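PDB 5E75: SusD-like protein BACOVA_02651 from Bacteroides ovatus, which binds polysaccharide at the cell surface and probably mediates xyloglucan binding before the glycan is transported into the periplasm for degradation. Local coordinates for residues 84-89 against 111-116; 105-110 against 162-167; 291-296 against 389-394; 297-302 against 411-416. All coordinates share one frame; numbering follows the deposited sequence.

Interaction 1: 84-89 against 111-116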
loop_
_atom_site.group_PDB
_atom_site.type_symbol
_atom_site.label_atom_id
_atom_site.label_comp_id
_atom_site.label_asym_id
_atom_site.label_seq_id
_atom_site.Cartn_x
_atom_site.Cartn_y
_atom_site.Cartn_z
ATOM N N THR A 84 14.304 -0.860 13.644
ATOM C CA THR A 84 14.989 -0.709 14.929
ATOM C C THR A 84 14.037 -0.927 16.101
ATOM O O THR A 84 14.450 -1.486 17.125
ATOM C CB THR A 84 15.733 0.618 15.038
ATOM O OG1 THR A 84 14.815 1.678 14.936
ATOM C CG2 THR A 84 16.777 0.754 13.940
ATOM N N MET A 85 12.773 -0.532 15.989
ATOM C CA MET A 85 11.817 -0.903 17.049
ATOM C C MET A 85 11.635 -2.422 17.177
ATOM O O MET A 85 11.544 -2.966 18.288
ATOM C CB MET A 85 10.450 -0.236 16.873
ATOM C CG MET A 85 9.568 -0.495 18.095
ATOM S SD MET A 85 7.928 0.215 18.050
ATOM C CE MET A 85 8.321 1.939 17.980
ATOM N N ALA A 86 11.529 -3.109 16.046
ATOM C CA ALA A 86 11.440 -4.566 16.043
ATOM C C ALA A 86 12.653 -5.155 16.768
ATOM O O ALA A 86 12.521 -6.060 17.609
ATOM C CB ALA A 86 11.366 -5.093 14.603
ATOM N N ASN A 87 13.839 -4.659 16.430
ATOM C CA ASN A 87 15.061 -5.152 17.070
ATOM C C ASN A 87 15.042 -4.905 18.589
ATOM O O ASN A 87 15.440 -5.771 19.376
ATOM C CB ASN A 87 16.297 -4.522 16.428
ATOM C CG ASN A 87 16.480 -4.937 14.989
ATOM O OD1 ASN A 87 15.868 -5.904 14.523
ATOM N ND2 ASN A 87 17.343 -4.224 14.283
ATOM N N SER A 88 14.537 -3.749 18.990
ATOM C CA SER A 88 14.442 -3.427 20.411
ATOM C C SER A 88 13.468 -4.351 21.128
ATOM O O SER A 88 13.746 -4.800 22.253
ATOM C CB SER A 88 14.035 -1.981 20.612
ATOM O OG SER A 88 15.079 -1.103 20.240
ATOM N N VAL A 89 12.325 -4.633 20.511
ATOM C CA VAL A 89 11.375 -5.588 21.076
ATOM C C VAL A 89 11.999 -6.973 21.242
ATOM O O VAL A 89 11.855 -7.605 22.288
ATOM C CB VAL A 89 10.099 -5.689 20.194
ATOM C CG1 VAL A 89 9.252 -6.906 20.561
ATOM C CG2 VAL A 89 9.297 -4.427 20.320
ATOM N N ALA A 111 7.546 -12.718 17.128
ATOM C CA ALA A 111 6.909 -12.923 15.826
ATOM C C ALA A 111 6.300 -11.636 15.271
ATOM O O ALA A 111 6.408 -11.371 14.075
ATOM C CB ALA A 111 5.847 -14.019 15.913
ATOM N N GLU A 112 5.658 -10.834 16.123
ATOM C CA GLU A 112 5.101 -9.572 15.651
ATOM C C GLU A 112 6.218 -8.635 15.216
ATOM O O GLU A 112 6.099 -7.966 14.182
ATOM C CB GLU A 112 4.262 -8.929 16.745
ATOM C CG GLU A 112 2.983 -9.678 17.053
ATOM C CD GLU A 112 2.241 -9.048 18.210
ATOM O OE1 GLU A 112 2.743 -9.103 19.354
ATOM O OE2 GLU A 112 1.188 -8.436 17.983
ATOM N N ALA A 113 7.300 -8.577 15.989
ATOM C CA ALA A 113 8.453 -7.754 15.647
ATOM C C ALA A 113 9.022 -8.202 14.298
ATOM O O ALA A 113 9.259 -7.372 13.422
ATOM C CB ALA A 113 9.506 -7.847 16.728
ATOM N N ARG A 114 9.231 -9.504 14.118
ATOM C CA ARG A 114 9.835 -9.985 12.885
ATOM C C ARG A 114 8.887 -9.814 11.687
ATOM O O ARG A 114 9.335 -9.531 10.575
ATOM C CB ARG A 114 10.296 -11.435 13.035
ATOM C CG ARG A 114 11.412 -11.562 14.060
ATOM C CD ARG A 114 12.054 -12.944 14.091
ATOM N NE ARG A 114 12.843 -13.203 12.893
ATOM C CZ ARG A 114 13.612 -14.272 12.721
ATOM N NH1 ARG A 114 13.710 -15.188 13.676
ATOM N NH2 ARG A 114 14.291 -14.417 11.593
ATOM N N LEU A 115 7.583 -9.934 11.908
ATOM C CA LEU A 115 6.616 -9.658 10.839
ATOM C C LEU A 115 6.722 -8.217 10.378
ATOM O O LEU A 115 6.729 -7.939 9.173
ATOM C CB LEU A 115 5.193 -9.959 11.321
ATOM C CG LEU A 115 4.028 -9.588 10.386
ATOM C CD1 LEU A 115 4.168 -10.288 9.053
ATOM C CD2 LEU A 115 2.647 -9.896 10.987
ATOM N N MET A 116 6.790 -7.284 11.318
ATOM C CA MET A 116 6.868 -5.879 10.947
ATOM C C MET A 116 8.196 -5.563 10.288
ATOM O O MET A 116 8.237 -4.815 9.305
ATOM C CB MET A 116 6.624 -4.960 12.141
ATOM C CG MET A 116 5.229 -5.051 12.695
ATOM S SD MET A 116 3.998 -4.579 11.488
ATOM C CE MET A 116 2.513 -4.623 12.482
#
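Ala-86 and Ala-113 meet methyl to methyl, with each CB also against the other's backbone: their CB atoms lie 3.9 Å apart, and their CA atoms are separated by 4.4 Å. So short a CA separation is possible because neither residue carries anything beyond CB. Ala-86 CB stands 3.3 Å from Ala-113 O, while Ala-113 CB is 3.6 Å from Ala-86 O. The two approaches are reciprocal, each methyl lying against the other helix's carbonyl oxygen.

One turn on, Val-89 adds a branched side chain. Its CG1 is anti to the backbone N (chi1 166°), and this branch reaches Ala-113 CB at 4.0 Å; Val-89 CB is almost as near the same methyl, at 4.1 Å. Ala-113 therefore receives both apolar partners, Ala-86 and Val-89, on one CB, and the contact between the segments is one of van der Waals packing.

These small residues let helices 70-95 and 103-125, consecutive in the chain and running antiparallel, pack closely, consistent with the TPR-like helical region of SusD proteins. Ile-90 of helix 70-95 also touches Ala-113, Thr-24 of helix 17-24 packs on Val-89, and Tyr-164 of helix 151-168 lies against Ala-111.

Interaction 2: 105-110 against 162-167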
loop_
_atom_site.group_PDB
_atom_site.type_symbol
_atom_site.label_atom_id
_atom_site.label_comp_id
_atom_site.label_asym_id
_atom_site.label_seq_id
_atom_site.Cartn_x
_atom_site.Cartn_y
_atom_site.Cartn_z
ATOM N N ALA A 105 3.686 -15.818 24.975
ATOM C CA ALA A 105 3.724 -14.377 24.818
ATOM C C ALA A 105 5.079 -13.909 24.277
ATOM O O ALA A 105 5.140 -12.985 23.461
ATOM C CB ALA A 105 3.408 -13.708 26.122
ATOM N N LYS A 106 6.159 -14.542 24.710
ATOM C CA LYS A 106 7.486 -14.136 24.273
ATOM C C LYS A 106 7.660 -14.381 22.780
ATOM O O LYS A 106 8.129 -13.505 22.043
ATOM C CB LYS A 106 8.567 -14.862 25.088
ATOM C CG LYS A 106 8.671 -14.324 26.508
ATOM C CD LYS A 106 9.994 -14.695 27.158
ATOM C CE LYS A 106 9.864 -15.884 28.010
ATOM N NZ LYS A 106 11.180 -16.180 28.640
ATOM N N THR A 107 7.258 -15.555 22.328
ATOM C CA THR A 107 7.370 -15.896 20.920
ATOM C C THR A 107 6.395 -15.111 20.052
ATOM O O THR A 107 6.724 -14.774 18.921
ATOM C CB THR A 107 7.193 -17.413 20.675
ATOM O OG1 THR A 107 5.936 -17.873 21.189
ATOM C CG2 THR A 107 8.325 -18.201 21.341
ATOM N N LYS A 108 5.211 -14.803 20.577
ATOM C CA LYS A 108 4.277 -13.940 19.862
ATOM C C LYS A 108 4.888 -12.553 19.662
ATOM O O LYS A 108 4.782 -11.968 18.577
ATOM C CB LYS A 108 2.957 -13.853 20.629
ATOM C CG LYS A 108 1.938 -12.883 20.063
ATOM C CD LYS A 108 0.639 -13.057 20.827
ATOM C CE LYS A 108 -0.253 -11.845 20.716
ATOM N NZ LYS A 108 0.368 -10.574 21.219
ATOM N N ALA A 109 5.532 -12.018 20.695
ATOM C CA ALA A 109 6.131 -10.693 20.593
ATOM C C ALA A 109 7.276 -10.665 19.581
ATOM O O ALA A 109 7.381 -9.737 18.765
ATOM C CB ALA A 109 6.634 -10.228 21.969
ATOM N N ILE A 110 8.138 -11.677 19.626
ATOM C CA ILE A 110 9.206 -11.789 18.641
ATOM C C ILE A 110 8.606 -11.929 17.249
ATOM O O ILE A 110 9.095 -11.316 16.294
ATOM C CB ILE A 110 10.150 -12.970 18.949
ATOM C CG1 ILE A 110 10.894 -12.694 20.262
ATOM C CG2 ILE A 110 11.158 -13.173 17.820
ATOM C CD1 ILE A 110 11.569 -13.944 20.863
ATOM N N LEU A 162 9.512 -13.869 8.067
ATOM C CA LEU A 162 8.161 -14.355 7.874
ATOM C C LEU A 162 7.987 -15.814 8.297
ATOM O O LEU A 162 6.929 -16.184 8.824
ATOM C CB LEU A 162 7.731 -14.147 6.420
ATOM C CG LEU A 162 7.546 -12.676 6.053
ATOM C CD1 LEU A 162 7.398 -12.511 4.556
ATOM C CD2 LEU A 162 6.357 -12.076 6.769
ATOM N N ASN A 163 8.999 -16.646 8.067
ATOM C CA ASN A 163 8.935 -18.049 8.505
ATOM C C ASN A 163 8.726 -18.116 10.012
ATOM O O ASN A 163 7.897 -18.874 10.482
ATOM C CB ASN A 163 10.205 -18.832 8.132
ATOM C CG ASN A 163 10.281 -19.189 6.659
ATOM O OD1 ASN A 163 9.275 -19.225 5.955
ATOM N ND2 ASN A 163 11.485 -19.499 6.197
ATOM N N TYR A 164 9.470 -17.305 10.755
ATOM C CA TYR A 164 9.324 -17.309 12.201
ATOM C C TYR A 164 7.913 -16.878 12.574
ATOM O O TYR A 164 7.282 -17.468 13.449
ATOM C CB TYR A 164 10.359 -16.408 12.873
ATOM C CG TYR A 164 10.313 -16.501 14.386
ATOM C CD1 TYR A 164 9.405 -15.742 15.133
ATOM C CD2 TYR A 164 11.158 -17.366 15.081
ATOM C CE1 TYR A 164 9.343 -15.848 16.516
ATOM C CE2 TYR A 164 11.102 -17.459 16.476
ATOM C CZ TYR A 164 10.192 -16.693 17.170
ATOM O OH TYR A 164 10.096 -16.764 18.532
ATOM N N ALA A 165 7.393 -15.849 11.911
ATOM C CA ALA A 165 6.065 -15.361 12.238
ATOM C C ALA A 165 4.978 -16.377 11.888
ATOM O O ALA A 165 4.007 -16.524 12.627
ATOM C CB ALA A 165 5.793 -14.027 11.543
ATOM N N VAL A 166 5.122 -17.072 10.758
ATOM C CA VAL A 166 4.169 -18.117 10.410
ATOM C C VAL A 166 4.133 -19.175 11.522
ATOM O O VAL A 166 3.063 -19.651 11.902
ATOM C CB VAL A 166 4.523 -18.789 9.062
ATOM C CG1 VAL A 166 3.707 -20.100 8.836
ATOM C CG2 VAL A 166 4.293 -17.808 7.907
ATOM N N ASP A 167 5.303 -19.551 12.022
ATOM C CA ASP A 167 5.391 -20.612 13.024
ATOM C C ASP A 167 4.997 -20.191 14.433
ATOM O O ASP A 167 4.662 -21.051 15.256
ATOM C CB ASP A 167 6.803 -21.188 13.049
ATOM C CG ASP A 167 7.143 -21.953 11.788
ATOM O OD1 ASP A 167 6.214 -22.423 11.092
ATOM O OD2 ASP A 167 8.351 -22.082 11.500
#
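Tyr-164 reaches across to helix 103-125 and lays the outer end of its ring against Ile-110 and Thr-107. The closest approach is Ile-110 CG2 to Tyr-164 CE1, 3.5 Å, with Tyr-164 CZ 3.7 Å from the same methyl. This approach is oblique to the ring. At the phenol end, Thr-107 CG2 lies 3.6 Å from Tyr-164 OH, the two side chains crossing at about a right angle. Ile-110 CD1 is also within 3.9 Å of Tyr-164 OH, and the carbonyl oxygen of Thr-107 sits at the ring edge, 3.7 Å from Tyr-164 CE1.

Tyr-164 CG is anti to the backbone N (chi1 -174°), which carries the ring out toward helix 103-125. In Thr-107 the hydroxyl, at chi1 57°, turns back to the carbonyl oxygens of Glu-103 and Ala-104, leaving the methyl to meet the phenol.

Further out, Ala-111 and Arg-114 of helix 103-125 also touch Tyr-164, and Val-93 of helix 70-95 touches Ile-110. The ring thus bridges helices 103-125 and 151-168, which are not consecutive in the chain, helix 137-142 coming between them.

With an alanine here, the ring would be gone and Ile-110 CG2 and Thr-107 CG2 would probably lose their partner on helix 151-168, opening a gap between the helices. Carbon-to-ring and methyl-to-hydroxyl approaches at 3.5 to 3.9 Å imply mainly van der Waals contact, with a carbonyl oxygen at the ring edge, at a partly exposed position.

Interaction 3: 291-296 against 389-394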
loop_
_atom_site.group_PDB
_atom_site.type_symbol
_atom_site.label_atom_id
_atom_site.label_comp_id
_atom_site.label_asym_id
_atom_site.label_seq_id
_atom_site.Cartn_x
_atom_site.Cartn_y
_atom_site.Cartn_z
ATOM N N GLN A 291 -9.115 2.818 -15.687
ATOM C CA GLN A 291 -8.976 1.411 -15.313
ATOM C C GLN A 291 -10.298 0.822 -14.834
ATOM O O GLN A 291 -10.531 -0.385 -14.973
ATOM C CB GLN A 291 -7.916 1.202 -14.216
ATOM C CG GLN A 291 -6.523 1.678 -14.582
ATOM C CD GLN A 291 -6.048 1.142 -15.897
ATOM O OE1 GLN A 291 -5.822 1.897 -16.851
ATOM N NE2 GLN A 291 -5.909 -0.154 -15.976
ATOM N N TYR A 292 -11.162 1.638 -14.243
ATOM C CA TYR A 292 -12.443 1.122 -13.783
ATOM C C TYR A 292 -13.333 0.789 -14.973
ATOM O O TYR A 292 -13.647 1.646 -15.798
ATOM C CB TYR A 292 -13.152 2.120 -12.864
ATOM C CG TYR A 292 -12.327 2.491 -11.651
ATOM C CD1 TYR A 292 -12.271 1.666 -10.533
ATOM C CD2 TYR A 292 -11.578 3.659 -11.643
ATOM C CE1 TYR A 292 -11.482 1.993 -9.428
ATOM C CE2 TYR A 292 -10.782 3.992 -10.548
ATOM C CZ TYR A 292 -10.751 3.162 -9.449
ATOM O OH TYR A 292 -9.957 3.499 -8.373
ATOM N N GLU A 293 -13.753 -0.462 -15.042
ATOM C CA GLU A 293 -14.736 -0.856 -16.044
ATOM C C GLU A 293 -16.027 -0.101 -15.781
ATOM O O GLU A 293 -16.299 0.325 -14.666
ATOM C CB GLU A 293 -14.930 -2.370 -15.989
ATOM C CG GLU A 293 -13.641 -3.103 -16.397
ATOM C CD GLU A 293 -13.672 -4.605 -16.202
ATOM O OE1 GLU A 293 -14.763 -5.195 -16.231
ATOM O OE2 GLU A 293 -12.582 -5.198 -16.012
ATOM N N LEU A 294 -16.819 0.096 -16.826
ATOM C CA LEU A 294 -18.037 0.889 -16.725
ATOM C C LEU A 294 -18.946 0.415 -15.594
ATOM O O LEU A 294 -19.506 1.242 -14.869
ATOM C CB LEU A 294 -18.790 0.872 -18.051
ATOM C CG LEU A 294 -20.072 1.703 -18.135
ATOM C CD1 LEU A 294 -19.849 3.154 -17.742
ATOM C CD2 LEU A 294 -20.585 1.602 -19.562
ATOM N N ALA A 295 -19.040 -0.900 -15.414
ATOM C CA ALA A 295 -19.882 -1.480 -14.389
ATOM C C ALA A 295 -19.288 -1.360 -12.989
ATOM O O ALA A 295 -20.005 -1.561 -12.018
ATOM C CB ALA A 295 -20.156 -2.938 -14.707
ATOM N N ASP A 296 -18.003 -1.012 -12.888
ATOM C CA ASP A 296 -17.260 -1.044 -11.602
ATOM C C ASP A 296 -17.403 0.268 -10.836
ATOM O O ASP A 296 -16.417 0.838 -10.357
ATOM C CB ASP A 296 -15.787 -1.354 -11.896
ATOM C CG ASP A 296 -14.986 -1.824 -10.688
ATOM O OD1 ASP A 296 -15.551 -2.090 -9.632
ATOM O OD2 ASP A 296 -13.760 -1.932 -10.863
ATOM N N ARG A 389 -13.798 -14.100 -7.109
ATOM C CA ARG A 389 -14.444 -13.643 -5.889
ATOM C C ARG A 389 -14.255 -12.132 -5.731
ATOM O O ARG A 389 -15.152 -11.440 -5.252
ATOM C CB ARG A 389 -13.891 -14.366 -4.655
ATOM C CG ARG A 389 -14.411 -15.799 -4.458
ATOM C CD ARG A 389 -15.870 -15.817 -3.997
ATOM N NE ARG A 389 -15.983 -15.149 -2.710
ATOM C CZ ARG A 389 -16.667 -14.031 -2.460
ATOM N NH1 ARG A 389 -17.410 -13.445 -3.390
ATOM N NH2 ARG A 389 -16.634 -13.511 -1.238
ATOM N N VAL A 390 -13.085 -11.628 -6.131
ATOM C CA VAL A 390 -12.834 -10.187 -6.064
ATOM C C VAL A 390 -13.765 -9.448 -7.048
ATOM O O VAL A 390 -14.358 -8.407 -6.720
ATOM C CB VAL A 390 -11.348 -9.869 -6.313
ATOM C CG1 VAL A 390 -11.110 -8.361 -6.298
ATOM C CG2 VAL A 390 -10.469 -10.542 -5.257
ATOM N N ARG A 391 -13.895 -9.988 -8.253
ATOM C CA ARG A 391 -14.828 -9.444 -9.247
ATOM C C ARG A 391 -16.264 -9.458 -8.709
ATOM O O ARG A 391 -17.013 -8.469 -8.832
ATOM C CB ARG A 391 -14.793 -10.295 -10.522
ATOM C CG ARG A 391 -13.428 -10.443 -11.196
ATOM C CD ARG A 391 -13.053 -9.255 -12.041
ATOM N NE ARG A 391 -13.967 -9.046 -13.175
ATOM C CZ ARG A 391 -13.811 -8.080 -14.072
ATOM N NH1 ARG A 391 -12.771 -7.260 -14.005
ATOM N NH2 ARG A 391 -14.686 -7.938 -15.067
ATOM N N GLU A 392 -16.666 -10.606 -8.175
ATOM C CA GLU A 392 -18.016 -10.802 -7.658
ATOM C C GLU A 392 -18.328 -9.814 -6.531
ATOM O O GLU A 392 -19.419 -9.245 -6.466
ATOM C CB GLU A 392 -18.170 -12.239 -7.159
ATOM C CG GLU A 392 -19.539 -12.628 -6.668
ATOM C CD GLU A 392 -19.603 -14.110 -6.413
ATOM O OE1 GLU A 392 -18.714 -14.624 -5.704
ATOM O OE2 GLU A 392 -20.510 -14.775 -6.970
ATOM N N ARG A 393 -17.369 -9.597 -5.629
ATOM C CA ARG A 393 -17.595 -8.670 -4.535
ATOM C C ARG A 393 -17.804 -7.240 -5.044
ATOM O O ARG A 393 -18.602 -6.485 -4.476
ATOM C CB ARG A 393 -16.438 -8.742 -3.526
ATOM C CG ARG A 393 -16.694 -7.999 -2.220
ATOM C CD ARG A 393 -16.184 -6.538 -2.222
ATOM N NE ARG A 393 -14.728 -6.478 -2.278
ATOM C CZ ARG A 393 -13.937 -6.663 -1.225
ATOM N NH1 ARG A 393 -14.452 -6.877 -0.021
ATOM N NH2 ARG A 393 -12.617 -6.642 -1.367
ATOM N N ALA A 394 -17.113 -6.898 -6.132
ATOM C CA ALA A 394 -17.282 -5.600 -6.792
ATOM C C ALA A 394 -18.575 -5.519 -7.611
ATOM O O ALA A 394 -18.891 -4.463 -8.150
ATOM C CB ALA A 394 -16.088 -5.309 -7.690
HETATM O O HOH W 1 -20.618 -2.635 -9.405
HETATM O O HOH W 2 -17.585 -1.921 -8.331
#
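Arg-391 NH1 donates to Glu-293 OE2 at 2.9 Å in an almost straight bond (N-H...O 176°), and the same nitrogen also pairs with Glu-410. In this SusD-family protein the salt bridge ties the type I beta turn of Glu-293 to Asp-296, which leads into helix 297-303, to helix 382-393. The grip is bidentate and end-on: Arg-391 NH2 donates to Glu-293 OE1 at 3.0 Å. Glu-293 OE2 lies in the guanidinium plane but is itself met from above the carboxylate plane, whereas OE1 is met on the syn side. The two groups are accordingly not coplanar, their planes standing 46° apart.

Arg-391 gets there by bending at chi2 and chi3, while Glu-293 runs extended beyond CG. The NE of Arg-391 bonds to Asn-397 O, so the guanidinium is fixed from several sides. Replacing Glu-293 by a glutamine would remove the negative charge and one acceptor oxygen, and would probably leave the NH1 and NH2 end of Arg-391 without its two-point charged mate, with Glu-410 still in place.

The turn itself is closed by Asp-296 N to Glu-293 O, 2.8 Å. Asp-296 pairs through OD2 with Arg-299 of the following helix. A water molecule links the backbones farther along, reaching Ala-295 O at 2.9 Å and Ala-394 O at 2.8 Å, and Ala-394 CB sits 3.8 Å from Asp-296 OD1.

Interaction 4: 297-302 against 411-416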
loop_
_atom_site.group_PDB
_atom_site.type_symbol
_atom_site.label_atom_id
_atom_site.label_comp_id
_atom_site.label_asym_id
_atom_site.label_seq_id
_atom_site.Cartn_x
_atom_site.Cartn_y
_atom_site.Cartn_z
ATOM N N THR A 297 -18.644 0.710 -10.659
ATOM C CA THR A 297 -18.913 1.981 -9.999
ATOM C C THR A 297 -18.726 1.927 -8.489
ATOM O O THR A 297 -18.478 2.961 -7.868
ATOM C CB THR A 297 -20.321 2.493 -10.333
ATOM O OG1 THR A 297 -21.287 1.531 -9.924
ATOM C CG2 THR A 297 -20.443 2.735 -11.825
ATOM N N LEU A 298 -18.837 0.747 -7.887
ATOM C CA LEU A 298 -18.719 0.652 -6.431
ATOM C C LEU A 298 -17.270 0.911 -6.007
ATOM O O LEU A 298 -17.012 1.697 -5.093
ATOM C CB LEU A 298 -19.224 -0.699 -5.902
ATOM C CG LEU A 298 -20.681 -1.021 -6.264
ATOM C CD1 LEU A 298 -21.047 -2.376 -5.706
ATOM C CD2 LEU A 298 -21.653 0.037 -5.751
ATOM N N ARG A 299 -16.328 0.262 -6.673
ATOM C CA ARG A 299 -14.934 0.493 -6.351
ATOM C C ARG A 299 -14.500 1.895 -6.790
ATOM O O ARG A 299 -13.768 2.577 -6.070
ATOM C CB ARG A 299 -14.022 -0.582 -6.947
ATOM C CG ARG A 299 -14.195 -1.959 -6.288
ATOM C CD ARG A 299 -13.096 -2.936 -6.694
ATOM N NE ARG A 299 -13.235 -3.306 -8.093
ATOM C CZ ARG A 299 -12.679 -4.372 -8.663
ATOM N NH1 ARG A 299 -11.908 -5.185 -7.963
ATOM N NH2 ARG A 299 -12.913 -4.622 -9.954
ATOM N N ARG A 300 -14.982 2.362 -7.937
ATOM C CA ARG A 300 -14.620 3.708 -8.368
ATOM C C ARG A 300 -15.118 4.734 -7.348
ATOM O O ARG A 300 -14.352 5.575 -6.896
ATOM C CB ARG A 300 -15.191 4.023 -9.759
ATOM C CG ARG A 300 -14.633 5.334 -10.325
ATOM C CD ARG A 300 -15.489 5.924 -11.433
ATOM N NE ARG A 300 -16.775 6.322 -10.881
ATOM C CZ ARG A 300 -17.930 6.311 -11.536
ATOM N NH1 ARG A 300 -17.997 5.974 -12.822
ATOM N NH2 ARG A 300 -19.031 6.668 -10.893
ATOM N N ASN A 301 -16.388 4.659 -6.968
ATOM C CA ASN A 301 -16.935 5.676 -6.060
ATOM C C ASN A 301 -16.272 5.653 -4.688
ATOM O O ASN A 301 -16.111 6.714 -4.044
ATOM C CB ASN A 301 -18.455 5.498 -5.863
ATOM C CG ASN A 301 -19.268 5.948 -7.041
ATOM O OD1 ASN A 301 -18.786 6.657 -7.919
ATOM N ND2 ASN A 301 -20.536 5.531 -7.065
ATOM N N ALA A 302 -15.910 4.460 -4.208
ATOM C CA ALA A 302 -15.264 4.369 -2.907
ATOM C C ALA A 302 -13.826 4.861 -2.938
ATOM O O ALA A 302 -13.202 5.023 -1.895
ATOM C CB ALA A 302 -15.315 2.936 -2.377
ATOM N N ARG A 411 -5.733 -5.480 -9.895
ATOM C CA ARG A 411 -5.055 -4.996 -8.706
ATOM C C ARG A 411 -5.124 -3.475 -8.611
ATOM O O ARG A 411 -5.362 -2.933 -7.527
ATOM C CB ARG A 411 -3.609 -5.487 -8.658
ATOM C CG ARG A 411 -3.491 -6.973 -8.377
ATOM C CD ARG A 411 -2.041 -7.401 -8.205
ATOM N NE ARG A 411 -1.498 -6.888 -6.961
ATOM C CZ ARG A 411 -1.588 -7.489 -5.778
ATOM N NH1 ARG A 411 -2.102 -8.696 -5.642
ATOM N NH2 ARG A 411 -1.091 -6.897 -4.697
ATOM N N ARG A 412 -4.917 -2.764 -9.711
ATOM C CA ARG A 412 -4.985 -1.308 -9.658
ATOM C C ARG A 412 -6.324 -0.833 -9.117
ATOM O O ARG A 412 -6.360 0.056 -8.251
ATOM C CB ARG A 412 -4.699 -0.682 -11.030
ATOM C CG ARG A 412 -3.248 -0.790 -11.463
ATOM C CD ARG A 412 -2.935 -0.021 -12.738
ATOM N NE ARG A 412 -3.059 1.419 -12.516
ATOM C CZ ARG A 412 -3.092 2.345 -13.474
ATOM N NH1 ARG A 412 -3.012 2.019 -14.765
ATOM N NH2 ARG A 412 -3.239 3.620 -13.137
ATOM N N VAL A 413 -7.429 -1.399 -9.620
ATOM C CA VAL A 413 -8.744 -0.960 -9.197
ATOM C C VAL A 413 -9.130 -1.476 -7.807
ATOM O O VAL A 413 -9.848 -0.798 -7.085
ATOM C CB VAL A 413 -9.883 -1.274 -10.229
ATOM C CG1 VAL A 413 -9.653 -0.576 -11.561
ATOM C CG2 VAL A 413 -10.045 -2.729 -10.473
ATOM N N GLU A 414 -8.653 -2.642 -7.418
ATOM C CA GLU A 414 -8.934 -3.131 -6.076
ATOM C C GLU A 414 -8.211 -2.290 -5.030
ATOM O O GLU A 414 -8.770 -2.038 -3.954
ATOM C CB GLU A 414 -8.549 -4.605 -5.959
ATOM C CG GLU A 414 -8.887 -5.239 -4.613
ATOM C CD GLU A 414 -10.357 -5.295 -4.289
ATOM O OE1 GLU A 414 -11.205 -5.235 -5.216
ATOM O OE2 GLU A 414 -10.680 -5.430 -3.085
ATOM N N PHE A 415 -7.004 -1.824 -5.350
ATOM C CA PHE A 415 -6.125 -1.219 -4.330
ATOM C C PHE A 415 -5.810 0.259 -4.551
ATOM O O PHE A 415 -4.904 0.803 -3.927
ATOM C CB PHE A 415 -4.836 -2.038 -4.136
ATOM C CG PHE A 415 -5.109 -3.431 -3.711
ATOM C CD1 PHE A 415 -5.627 -3.673 -2.454
ATOM C CD2 PHE A 415 -4.905 -4.488 -4.561
ATOM C CE1 PHE A 415 -5.952 -4.960 -2.076
ATOM C CE2 PHE A 415 -5.198 -5.769 -4.181
ATOM C CZ PHE A 415 -5.723 -5.999 -2.944
ATOM N N GLY A 416 -6.568 0.926 -5.414
ATOM C CA GLY A 416 -6.356 2.345 -5.640
ATOM C C GLY A 416 -6.411 3.149 -4.354
ATOM O O GLY A 416 -7.287 2.933 -3.513
#
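Arg-299 lays its guanidinium across Val-413, whose CG2 methyl stands over one face of the group, offset toward its rim. The closest atoms are Arg-299 NH2 and Val-413 CG2, at 3.5 Å, with Arg-299 CZ 3.6 Å from the same methyl. Val-413 offers this branch because CG2 lies between the backbone N and the carbonyl carbon, its CG1 being anti to the carbonyl carbon (chi1 -61°).

At the guanidinium edge the chemistry is ionic. Arg-299 NH1 donates to Glu-414 OE1 at 2.8 Å with an N-H...O angle of 161°, the oxygen lying in the guanidinium plane and met nearly end-on to its C-O bond. Glu-414 bends at chi2 (64°) to bring this oxygen round, and Arg-299 CD comes within 3.3 Å of it.

The pair joins helices 297-303 and 404-415 of the SusD-family region through buried side chains, the helices approaching to 7.0 Å between the CA atoms of Arg-299 and Val-413. Other acids and bases extend the network: Arg-299 NH2 also pairs with Glu-410, and Glu-414 OE2 with Arg-359.

How the interactions relate
Interactions 1 and 2 share helix 103-125 and touch, with centres 10 Å apart; both are mainly van der Waals contacts, the first buried between alanines and a valine, the second partly exposed around a tyrosine. Interactions 3 and 4 form a second pair, 8 Å apart at their centres, where charge dominates in buried surroundings: Arg-393 NH2 of one meets Glu-414 OE2 of the other at 2.9 Å, and Ala-394 CB packs on Arg-299 NE at 3.5 Å. Segments 291-296 and 297-302 adjoin in the chain, and helices 382-393 and 404-415 are consecutive. The two pairs do not touch, their nearest atoms being about 14 Å apart, between interactions 2 and 4, which lie on opposite sides of the chain's centre.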